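PDB 5I7I: TRAP solute Binding Protein from Uncultured marine bacterium, which binds aromatic acids such as 3-hydroxybenzoate and probably delivers them to a TRAP transporter for uptake into the cell. Local coordinates for residues Gly97-Pro100 against His101-Ala104; Gln122-Val125 against Asp126-Ala130; Ser214-Leu217 against His218-Thr221. All coordinates share one frame; numbering follows the deposited sequence. Where two conformers were deposited one is given.

Interaction 1 (Gly97-Pro100 against His101-Ala104); sequences GRFP and HLEA
Phe99 and Leu102 meet on the packed side of a tight turn. Phe99 CB lies 3.9 Å from Leu102 CD1, an apolar contact. The CG of Leu102 is anti to its own carbonyl carbon (chi1 -58°), which keeps the branch on the Phe99 side. Both side chains also rest on Leu239 of strand 237-243, and Phe99 reaches Val77 of helix 76-82. The turn belongs to the loop between strand 87-91 and helix 114-126, where the backbone takes a helix-like course over 101-104. Leu102 N makes a weak bond to Phe99 O at 3.1 Å. Glu103 N gives a firmer one to Pro100 O at 3.2 Å, arriving from above the carbonyl plane.

The other side is wetter. Glu103 extends back along the turn until OE2 stands 3.7 Å from Pro100 CA. It does not touch Gly97 N directly. Two waters bridge them, lying 2.8 and 2.6 Å from Glu103 OE2. Each donates to that oxygen and accepts from Gly97 N, the second only weakly. Glu103 OE1 accepts a hydrogen bond from Trp314 NE1 and forms a salt bridge with Arg321. The carboxylate is thus gripped at both oxygens, which would probably favour its charged form.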
loop_
_atom_site.group_PDB
_atom_site.type_symbol
_atom_site.label_atom_id
_atom_site.label_comp_id
_atom_site.label_asym_id
_atom_site.label_seq_id
_atom_site.Cartn_x
_atom_site.Cartn_y
_atom_site.Cartn_z
ATOM N N GLY A 97 -11.644 -8.009 -3.335
ATOM C CA GLY A 97 -13.026 -7.670 -3.594
ATOM C C GLY A 97 -13.707 -6.834 -2.531
ATOM O O GLY A 97 -14.799 -6.315 -2.784
ATOM N N ARG A 98 -13.090 -6.665 -1.367
ATOM C CA ARG A 98 -13.759 -6.014 -0.253
ATOM C C ARG A 98 -13.833 -4.500 -0.421
ATOM O O ARG A 98 -14.769 -3.878 0.087
ATOM C CB ARG A 98 -13.004 -6.354 1.029
ATOM C CG ARG A 98 -13.649 -5.861 2.296
ATOM C CD ARG A 98 -14.419 -6.947 3.020
ATOM N NE ARG A 98 -14.585 -6.602 4.434
ATOM C CZ ARG A 98 -14.108 -7.296 5.466
ATOM N NH1 ARG A 98 -13.433 -8.428 5.285
ATOM N NH2 ARG A 98 -14.327 -6.860 6.705
ATOM N N PHE A 99 -12.873 -3.897 -1.118
ATOM C CA PHE A 99 -12.790 -2.445 -1.281
ATOM C C PHE A 99 -12.633 -2.161 -2.768
ATOM O O PHE A 99 -11.561 -1.765 -3.242
ATOM C CB PHE A 99 -11.645 -1.864 -0.447
ATOM C CG PHE A 99 -11.682 -2.304 0.991
ATOM C CD1 PHE A 99 -12.596 -1.757 1.886
ATOM C CD2 PHE A 99 -10.817 -3.281 1.440
ATOM C CE1 PHE A 99 -12.639 -2.175 3.202
ATOM C CE2 PHE A 99 -10.855 -3.704 2.748
ATOM C CZ PHE A 99 -11.757 -3.145 3.641
ATOM N N PRO A 100 -13.702 -2.360 -3.539
ATOM C CA PRO A 100 -13.543 -2.392 -4.998
ATOM C C PRO A 100 -13.167 -1.056 -5.595
ATOM O O PRO A 100 -12.428 -1.006 -6.590
ATOM C CB PRO A 100 -14.915 -2.856 -5.493
ATOM C CG PRO A 100 -15.863 -2.513 -4.370
ATOM C CD PRO A 100 -15.050 -2.741 -3.113
ATOM N N HIS A 101 -13.645 0.056 -5.026
ATOM C CA HIS A 101 -13.269 1.351 -5.581
ATOM C C HIS A 101 -11.766 1.551 -5.535
ATOM O O HIS A 101 -11.184 2.165 -6.442
ATOM C CB HIS A 101 -13.936 2.491 -4.817
ATOM C CG HIS A 101 -15.410 2.610 -5.040
ATOM N ND1 HIS A 101 -16.329 1.839 -4.366
ATOM C CD2 HIS A 101 -16.128 3.469 -5.796
ATOM C CE1 HIS A 101 -17.550 2.173 -4.752
ATOM N NE2 HIS A 101 -17.456 3.177 -5.604
ATOM N N LEU A 102 -11.125 1.064 -4.477
ATOM C CA LEU A 102 -9.714 1.342 -4.281
ATOM C C LEU A 102 -8.840 0.642 -5.312
ATOM O O LEU A 102 -7.690 1.052 -5.514
ATOM C CB LEU A 102 -9.296 0.974 -2.856
ATOM C CG LEU A 102 -10.077 1.705 -1.754
ATOM C CD1 LEU A 102 -9.509 1.340 -0.380
ATOM C CD2 LEU A 102 -10.107 3.190 -1.948
ATOM N N GLU A 103 -9.347 -0.415 -5.939
ATOM C CA GLU A 103 -8.610 -1.116 -6.985
ATOM C C GLU A 103 -8.190 -0.180 -8.110
ATOM O O GLU A 103 -7.197 -0.442 -8.800
ATOM C CB GLU A 103 -9.491 -2.229 -7.575
ATOM C CG GLU A 103 -9.854 -3.326 -6.585
ATOM C CD GLU A 103 -10.794 -4.355 -7.168
ATOM O OE1 GLU A 103 -10.947 -4.369 -8.407
ATOM O OE2 GLU A 103 -11.393 -5.134 -6.381
ATOM N N ALA A 104 -8.944 0.892 -8.352
ATOM C CA ALA A 104 -8.592 1.773 -9.463
ATOM C C ALA A 104 -7.209 2.360 -9.269
ATOM O O ALA A 104 -6.489 2.595 -10.244
ATOM C CB ALA A 104 -9.616 2.893 -9.623
HETATM O O HOH W 1 -9.714 -5.879 -4.315
HETATM O O HOH W 2 -10.686 -7.569 -5.870
#

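Interaction 2 (Gln122-Val125 against Asp126-Ala130); sequences QEYV and DTVAA
Tyr124 and Ala129 meet where helix 114-126 ends. The methyl CB of Ala129 sits over one face of the Tyr124 ring, 3.9 Å from its centroid, in a CH-pi contact. Val128 CG1 approaches the same ring obliquely, 3.7 Å from Tyr124 CD1. The tyrosine backbone joins in. Tyr124 O takes Ala129 N at 2.9 Å and also Thr127 N, and the two donors come from opposite faces of its carbonyl plane.

Further out, the side chains of the last turn hold the exit. Thr127 OG1 donates to Glu123 O at 2.7 Å; a chi1 of 60° swings the hydroxyl back over the helix end. Gln122 NE2 donates to Asp126 OD1 at 2.9 Å. The bond runs in the amide plane but meets the carboxylate from above, and the two planes stand 55° apart. From Thr127 to Ala130 the chain makes a type I beta turn.

Outer partners position these groups. Tyr124 OH bonds to His101 O, and the ring meets Phe105 edge-to-face. Gln122 OE1 accepts from Val141 N of strand 136-143. Glu123 bonds to Tyr339 and forms a salt bridge with Lys338. The helix end therefore lies between strand 136-143 and helix 325-339.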
loop_
_atom_site.group_PDB
_atom_site.type_symbol
_atom_site.label_atom_id
_atom_site.label_comp_id
_atom_site.label_asym_id
_atom_site.label_seq_id
_atom_site.Cartn_x
_atom_site.Cartn_y
_atom_site.Cartn_z
ATOM N N GLN A 122 -7.247 9.739 -0.434
ATOM C CA GLN A 122 -8.093 10.206 0.660
ATOM C C GLN A 122 -9.298 10.996 0.146
ATOM O O GLN A 122 -10.427 10.799 0.612
ATOM C CB GLN A 122 -7.266 11.027 1.643
ATOM C CG GLN A 122 -8.088 11.508 2.835
ATOM C CD GLN A 122 -8.533 10.371 3.717
ATOM O OE1 GLN A 122 -7.744 9.480 4.026
ATOM N NE2 GLN A 122 -9.794 10.394 4.148
ATOM N N GLU A 123 -9.087 11.911 -0.801
ATOM C CA GLU A 123 -10.228 12.662 -1.322
ATOM C C GLU A 123 -11.207 11.736 -2.026
ATOM O O GLU A 123 -12.430 11.912 -1.943
ATOM C CB GLU A 123 -9.772 13.786 -2.262
ATOM C CG GLU A 123 -10.968 14.529 -2.871
ATOM C CD GLU A 123 -10.638 15.782 -3.636
ATOM O OE1 GLU A 123 -9.497 16.254 -3.580
ATOM O OE2 GLU A 123 -11.561 16.323 -4.287
ATOM N N TYR A 124 -10.681 10.740 -2.725
ATOM C CA TYR A 124 -11.511 9.738 -3.387
ATOM C C TYR A 124 -12.411 9.024 -2.384
ATOM O O TYR A 124 -13.624 8.919 -2.585
ATOM C CB TYR A 124 -10.551 8.768 -4.058
ATOM C CG TYR A 124 -11.068 7.644 -4.926
ATOM C CD1 TYR A 124 -11.541 7.885 -6.200
ATOM C CD2 TYR A 124 -10.920 6.321 -4.527
ATOM C CE1 TYR A 124 -11.921 6.836 -7.039
ATOM C CE2 TYR A 124 -11.304 5.269 -5.346
ATOM C CZ TYR A 124 -11.790 5.537 -6.604
ATOM O OH TYR A 124 -12.145 4.494 -7.435
ATOM N N VAL A 125 -11.820 8.552 -1.287
ATOM C CA VAL A 125 -12.566 7.900 -0.208
ATOM C C VAL A 125 -13.530 8.861 0.482
ATOM O O VAL A 125 -14.617 8.449 0.921
ATOM C CB VAL A 125 -11.561 7.277 0.786
ATOM C CG1 VAL A 125 -12.233 6.920 2.126
ATOM C CG2 VAL A 125 -10.883 6.064 0.152
ATOM N N ASP A 126 -13.166 10.142 0.602
ATOM C CA ASP A 126 -14.050 11.110 1.236
ATOM C C ASP A 126 -15.292 11.365 0.393
ATOM O O ASP A 126 -16.304 11.854 0.920
ATOM C CB ASP A 126 -13.330 12.448 1.411
ATOM C CG ASP A 126 -12.301 12.454 2.532
ATOM O OD1 ASP A 126 -12.302 11.597 3.436
ATOM O OD2 ASP A 126 -11.471 13.381 2.515
ATOM N N THR A 127 -15.220 11.062 -0.905
ATOM C CA THR A 127 -16.242 11.439 -1.866
ATOM C C THR A 127 -16.750 10.181 -2.568
ATOM O O THR A 127 -17.529 9.425 -1.976
ATOM C CB THR A 127 -15.729 12.492 -2.861
ATOM O OG1 THR A 127 -14.595 12.012 -3.627
ATOM C CG2 THR A 127 -15.376 13.768 -2.128
ATOM N N VAL A 128 -16.333 9.917 -3.800
ATOM C CA VAL A 128 -17.049 8.973 -4.629
ATOM C C VAL A 128 -16.926 7.546 -4.117
ATOM O O VAL A 128 -17.816 6.730 -4.408
ATOM C CB VAL A 128 -16.574 9.146 -6.086
ATOM C CG1 VAL A 128 -15.158 8.630 -6.256
ATOM C CG2 VAL A 128 -17.562 8.486 -7.076
ATOM N N ALA A 129 -15.869 7.217 -3.376
ATOM C CA ALA A 129 -15.578 5.861 -2.938
ATOM C C ALA A 129 -15.931 5.626 -1.478
ATOM O O ALA A 129 -15.519 4.605 -0.911
ATOM C CB ALA A 129 -14.101 5.531 -3.158
ATOM N N ALA A 130 -16.685 6.536 -0.861
ATOM C CA ALA A 130 -16.975 6.423 0.564
ATOM C C ALA A 130 -17.612 5.090 0.941
ATOM O O ALA A 130 -17.404 4.611 2.053
ATOM C CB ALA A 130 -17.870 7.576 1.010
#

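Interaction 3 (Ser214-Leu217 against His218-Thr221); sequences SFKL and HELT
Lys216 and Glu219 meet at the start of a single short helix, 217-220, with Lys216 at its N-cap position. This helix follows strand 204-207 in the solute-binding protein fold and leads into strand 223-227.

The Lys216 side chain runs beside the Glu219 carboxylate. Lys216 CB lies 3.9 Å from Glu219 OE1, and CG and CD pass the same oxygen at similar range. The chain then bends at its last torsion. Lys216 NZ ends 4.2 Å from Glu219 OE1, too far for a salt bridge, although the opposite charges would probably still attract. The two side chains cross at a slant.

Lys216 O accepts two backbone donors. Leu220 N arrives in the carbonyl plane. Glu219 N comes from above that plane, 3.0 Å from Lys216 O. The His218 ring lies against the helix start, with His218 ND1 3.8 Å from Lys216 C. ND1 is buried here and finds no polar partner in the model. The His218 side chain also touches Leu284 and Ala285 of helix 264-287.

Leu217 and Leu220 both rest on Ala194 of helix 193-198. Their own contact is loose, 4.4 Å from Leu217 CD2 to Leu220 CD1.

At the C-terminal end Thr221 leaves helical geometry. Its hydroxyl stands between the backbone N and the carbonyl carbon (chi1 59°) and turns back to the helix. A valine in its place has no hydroxyl, so Leu217 O would keep only the backbone N-H bond of these two, and the helix exit is likely to be less firmly fixed. Thr221 N and OG1 reach Leu217 O from opposite faces of its carbonyl plane, OG1 at 2.9 Å.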
loop_
_atom_site.group_PDB
_atom_site.type_symbol
_atom_site.label_atom_id
_atom_site.label_comp_id
_atom_site.label_asym_id
_atom_site.label_seq_id
_atom_site.Cartn_x
_atom_site.Cartn_y
_atom_site.Cartn_z
ATOM N N SER A 214 12.995 -4.553 6.416
ATOM C CA SER A 214 12.312 -5.149 7.556
ATOM C C SER A 214 12.194 -6.663 7.431
ATOM O O SER A 214 11.967 -7.340 8.439
ATOM C CB SER A 214 10.915 -4.545 7.693
ATOM O OG SER A 214 10.981 -3.133 7.740
ATOM N N PHE A 215 12.379 -7.201 6.223
ATOM C CA PHE A 215 12.341 -8.637 5.972
ATOM C C PHE A 215 13.603 -9.125 5.259
ATOM O O PHE A 215 13.620 -10.233 4.715
ATOM C CB PHE A 215 11.092 -8.983 5.158
ATOM C CG PHE A 215 9.817 -8.567 5.814
ATOM C CD1 PHE A 215 9.255 -9.334 6.801
ATOM C CD2 PHE A 215 9.163 -7.408 5.414
ATOM C CE1 PHE A 215 8.068 -8.949 7.406
ATOM C CE2 PHE A 215 7.978 -7.018 6.006
ATOM C CZ PHE A 215 7.434 -7.790 7.002
ATOM N N LYS A 216 14.674 -8.336 5.269
ATOM C CA LYS A 216 15.949 -8.709 4.650
ATOM C C LYS A 216 15.813 -8.896 3.144
ATOM O O LYS A 216 16.632 -9.571 2.520
ATOM C CB LYS A 216 16.569 -9.961 5.293
ATOM C CG LYS A 216 16.797 -9.890 6.795
ATOM C CD LYS A 216 17.326 -11.231 7.305
ATOM C CE LYS A 216 17.873 -11.150 8.720
ATOM N NZ LYS A 216 19.283 -11.644 8.771
ATOM N N LEU A 217 14.776 -8.338 2.532
ATOM C CA LEU A 217 14.516 -8.644 1.132
ATOM C C LEU A 217 15.556 -8.043 0.199
ATOM O O LEU A 217 15.690 -8.504 -0.940
ATOM C CB LEU A 217 13.135 -8.138 0.726
ATOM C CG LEU A 217 11.987 -8.845 1.452
ATOM C CD1 LEU A 217 10.644 -8.237 1.122
ATOM C CD2 LEU A 217 11.959 -10.336 1.129
ATOM N N HIS A 218 16.264 -7.012 0.633
ATOM C CA HIS A 218 17.336 -6.439 -0.166
ATOM C C HIS A 218 18.613 -7.256 -0.099
ATOM O O HIS A 218 19.524 -7.006 -0.902
ATOM C CB HIS A 218 17.601 -5.024 0.302
ATOM C CG HIS A 218 18.120 -4.975 1.693
ATOM N ND1 HIS A 218 17.412 -5.476 2.768
ATOM C CD2 HIS A 218 19.294 -4.528 2.181
ATOM C CE1 HIS A 218 18.132 -5.325 3.865
ATOM N NE2 HIS A 218 19.276 -4.748 3.534
ATOM N N GLU A 219 18.699 -8.203 0.845
ATOM C CA GLU A 219 19.753 -9.209 0.842
ATOM C C GLU A 219 19.403 -10.373 -0.066
ATOM O O GLU A 219 20.290 -10.929 -0.719
ATOM C CB GLU A 219 20.021 -9.714 2.269
ATOM C CG GLU A 219 20.566 -8.631 3.203
ATOM C CD GLU A 219 20.817 -9.128 4.625
ATOM O OE1 GLU A 219 20.400 -10.252 4.966
ATOM O OE2 GLU A 219 21.448 -8.382 5.408
ATOM N N LEU A 220 18.119 -10.723 -0.148
ATOM C CA LEU A 220 17.684 -11.895 -0.882
ATOM C C LEU A 220 17.427 -11.611 -2.352
ATOM O O LEU A 220 17.359 -12.553 -3.146
ATOM C CB LEU A 220 16.427 -12.465 -0.224
ATOM C CG LEU A 220 16.623 -12.949 1.203
ATOM C CD1 LEU A 220 15.290 -13.189 1.861
ATOM C CD2 LEU A 220 17.446 -14.215 1.222
ATOM N N THR A 221 17.290 -10.344 -2.735
ATOM C CA THR A 221 17.225 -9.965 -4.137
ATOM C C THR A 221 18.281 -8.907 -4.410
ATOM O O THR A 221 18.384 -7.928 -3.666
ATOM C CB THR A 221 15.835 -9.452 -4.551
ATOM O OG1 THR A 221 15.438 -8.310 -3.775
ATOM C CG2 THR A 221 14.804 -10.561 -4.436
#

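Each contact closes a short turn within one continuous run of chain. They follow in series, and none nests in or crosses another. Interaction 1 comes first, in the loop between strand 87-91 and helix 114-126. Interaction 2 follows at the end of that helix, before strand 136-143. These two touch: Leu102 CD2 packs on Val125 CG2 at 3.6 Å, and the His101 and Ala129 methylene and methyl carbons meet beside them. Together they join the loop to the helix end. Interaction 3 lies on the opposite side of the chain's centre, between strands 204-207 and 223-227 of the six-stranded sheet. Its centre is about 29 Å from that of interaction 1 and about 35 Å from that of interaction 2.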